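Local coordinates for protein parvulin 42 (Trypanosoma brucei brucei, PDB 6GMP) that probably catalyses cis-trans isomerisation of peptidyl-proline bonds through this parvulin-type PPIase domain, one part of a longer protein, at residues R6-V11 / H116-V121. Residues are numbered along the deposited sequence; the frame is centred on the assembly and turned at random.
Sequences RHFYHV and HLIYRV
The guanidinium groups of Arg6 and Arg120 lie flat on each other, their planes only 3° apart and their centres 4.1 Å apart. Arg6 CD sits over the centre of the Arg120 group. The stack lies at one end of the central strand pair, 6-13 and 114-120, of the antiparallel parvulin (PPIC-type) sheet. Carbonyl oxygens probably offset part of the charge on Arg120, since its NE is hydrogen-bonded to Glu122 O and its NH1 to Leu100 O. On the His7 ring, Val121 CG2 covers one face, 3.7 Å from the ring centroid. The same methyl also touches Tyr9, at 3.4 Å from its CD1. His7 NE2 is hydrogen-bonded to Asp80 OD1.

The backbone ladder joins the two strands. Tyr9 with Tyr119 and Val11 with Leu117 are hydrogen-bonded pairs, each with two backbone bonds. One more bond runs from Val121 N to His7 O. Tyr9 and Val11 pack on helix 59-69, and Tyr119 stacks on Phe62 of that helix. Phe8, His10 and Ile118 face helix 91-97, where Phe8 CD1 meets Ile118 CG2 at 3.7 Å.

A histidine pair closes the other end. It matches the dual-histidine motif of parvulins and is consistent with an active-site position here. The rings meet rim to rim, and His116 NE2 is hydrogen-bonded to Thr111 OG1. His10 ND1 and His116 ND1 share a hydrogen bond of 2.9 Å, each nitrogen in the plane of the other ring.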
loop_
_atom_site.group_PDB
_atom_site.type_symbol
_atom_site.label_atom_id
_atom_site.label_comp_id
_atom_site.label_asym_id
_atom_site.label_seq_id
_atom_site.Cartn_x
_atom_site.Cartn_y
_atom_site.Cartn_z
ATOM N N ARG A 6 3.366 10.713 11.866
ATOM C CA ARG A 6 2.141 9.921 11.837
ATOM C C ARG A 6 2.472 8.484 11.483
ATOM O O ARG A 6 3.442 8.205 10.778
ATOM C CB ARG A 6 1.125 10.503 10.853
ATOM C CG ARG A 6 0.477 11.772 11.355
ATOM C CD ARG A 6 -0.445 12.404 10.327
ATOM N NE ARG A 6 -0.831 13.748 10.746
ATOM C CZ ARG A 6 -1.450 14.632 9.974
ATOM N NH1 ARG A 6 -1.767 14.333 8.725
ATOM N NH2 ARG A 6 -1.747 15.828 10.457
ATOM N N HIS A 7 1.651 7.577 11.996
ATOM C CA HIS A 7 1.866 6.148 11.852
ATOM C C HIS A 7 1.058 5.613 10.676
ATOM O O HIS A 7 -0.176 5.716 10.666
ATOM C CB HIS A 7 1.435 5.458 13.144
ATOM C CG HIS A 7 1.780 4.005 13.204
ATOM N ND1 HIS A 7 1.421 3.202 14.267
ATOM C CD2 HIS A 7 2.462 3.214 12.346
ATOM C CE1 HIS A 7 1.856 1.973 14.052
ATOM N NE2 HIS A 7 2.499 1.956 12.897
ATOM N N PHE A 8 1.755 5.050 9.691
ATOM C CA PHE A 8 1.117 4.498 8.507
ATOM C C PHE A 8 1.404 3.019 8.323
ATOM O O PHE A 8 2.436 2.514 8.776
ATOM C CB PHE A 8 1.575 5.241 7.252
ATOM C CG PHE A 8 1.263 6.704 7.265
ATOM C CD1 PHE A 8 -0.013 7.169 6.988
ATOM C CD2 PHE A 8 2.265 7.617 7.538
ATOM C CE1 PHE A 8 -0.280 8.529 6.985
ATOM C CE2 PHE A 8 2.008 8.975 7.545
ATOM C CZ PHE A 8 0.731 9.435 7.271
ATOM N N TYR A 9 0.466 2.353 7.653
ATOM C CA TYR A 9 0.688 1.052 7.032
ATOM C C TYR A 9 0.441 1.226 5.539
ATOM O O TYR A 9 -0.204 2.187 5.124
ATOM C CB TYR A 9 -0.312 0.008 7.536
ATOM C CG TYR A 9 -0.017 -0.617 8.875
ATOM C CD1 TYR A 9 0.115 0.154 10.020
ATOM C CD2 TYR A 9 0.113 -2.001 8.994
ATOM C CE1 TYR A 9 0.373 -0.431 11.243
ATOM C CE2 TYR A 9 0.374 -2.591 10.211
ATOM C CZ TYR A 9 0.505 -1.804 11.331
ATOM O OH TYR A 9 0.764 -2.403 12.541
ATOM N N HIS A 10 0.927 0.299 4.722
ATOM C CA HIS A 10 0.523 0.316 3.315
ATOM C C HIS A 10 0.410 -1.074 2.708
ATOM O O HIS A 10 0.934 -2.054 3.243
ATOM C CB HIS A 10 1.400 1.255 2.456
ATOM C CG HIS A 10 2.719 0.685 2.032
ATOM N ND1 HIS A 10 3.410 1.174 0.947
ATOM C CD2 HIS A 10 3.482 -0.311 2.542
ATOM C CE1 HIS A 10 4.537 0.504 0.798
ATOM N NE2 HIS A 10 4.608 -0.402 1.753
ATOM N N VAL A 11 -0.349 -1.128 1.620
ATOM C CA VAL A 11 -0.346 -2.237 0.683
ATOM C C VAL A 11 0.367 -1.736 -0.560
ATOM O O VAL A 11 0.078 -0.629 -1.037
ATOM C CB VAL A 11 -1.778 -2.611 0.252
ATOM C CG1 VAL A 11 -1.763 -3.643 -0.879
ATOM C CG2 VAL A 11 -2.570 -3.147 1.413
ATOM N N HIS A 116 0.254 2.118 -4.281
ATOM C CA HIS A 116 0.020 1.980 -2.844
ATOM C C HIS A 116 -1.425 2.221 -2.438
ATOM O O HIS A 116 -2.105 3.059 -3.023
ATOM C CB HIS A 116 0.837 3.010 -2.057
ATOM C CG HIS A 116 2.289 3.070 -2.407
ATOM N ND1 HIS A 116 3.276 2.717 -1.517
ATOM C CD2 HIS A 116 2.926 3.529 -3.509
ATOM C CE1 HIS A 116 4.459 2.913 -2.069
ATOM N NE2 HIS A 116 4.276 3.416 -3.277
ATOM N N LEU A 117 -1.858 1.517 -1.395
ATOM C CA LEU A 117 -2.985 1.962 -0.583
ATOM C C LEU A 117 -2.363 2.299 0.750
ATOM O O LEU A 117 -1.668 1.469 1.320
ATOM C CB LEU A 117 -4.011 0.844 -0.389
ATOM C CG LEU A 117 -4.670 0.286 -1.654
ATOM C CD1 LEU A 117 -5.656 -0.827 -1.288
ATOM C CD2 LEU A 117 -5.368 1.332 -2.471
ATOM N N ILE A 118 -2.601 3.515 1.234
ATOM C CA ILE A 118 -2.005 3.986 2.478
ATOM C C ILE A 118 -3.068 4.085 3.558
ATOM O O ILE A 118 -4.150 4.598 3.316
ATOM C CB ILE A 118 -1.314 5.361 2.292
ATOM C CG1 ILE A 118 -0.280 5.265 1.174
ATOM C CG2 ILE A 118 -0.641 5.790 3.581
ATOM C CD1 ILE A 118 0.281 6.575 0.744
ATOM N N TYR A 119 -2.734 3.587 4.745
ATOM C CA TYR A 119 -3.633 3.585 5.886
ATOM C C TYR A 119 -3.014 4.374 7.034
ATOM O O TYR A 119 -1.864 4.145 7.407
ATOM C CB TYR A 119 -3.893 2.143 6.326
ATOM C CG TYR A 119 -4.703 1.990 7.588
ATOM C CD1 TYR A 119 -6.036 2.378 7.646
ATOM C CD2 TYR A 119 -4.148 1.405 8.720
ATOM C CE1 TYR A 119 -6.777 2.214 8.792
ATOM C CE2 TYR A 119 -4.882 1.234 9.872
ATOM C CZ TYR A 119 -6.204 1.638 9.906
ATOM O OH TYR A 119 -6.935 1.466 11.054
ATOM N N ARG A 120 -3.779 5.297 7.594
ATOM C CA ARG A 120 -3.339 6.011 8.786
ATOM C C ARG A 120 -3.882 5.318 10.033
ATOM O O ARG A 120 -5.105 5.238 10.241
ATOM C CB ARG A 120 -3.799 7.466 8.757
ATOM C CG ARG A 120 -3.311 8.239 9.959
ATOM C CD ARG A 120 -3.707 9.684 9.894
ATOM N NE ARG A 120 -3.432 10.347 11.159
ATOM C CZ ARG A 120 -3.771 11.598 11.440
ATOM N NH1 ARG A 120 -4.401 12.346 10.540
ATOM N NH2 ARG A 120 -3.470 12.096 12.625
ATOM N N VAL A 121 -2.976 4.821 10.869
ATOM C CA VAL A 121 -3.350 4.086 12.069
ATOM C C VAL A 121 -4.099 5.007 13.017
ATOM O O VAL A 121 -5.165 4.662 13.525
ATOM C CB VAL A 121 -2.113 3.503 12.777
ATOM C CG1 VAL A 121 -2.516 2.732 14.019
ATOM C CG2 VAL A 121 -1.357 2.594 11.830
#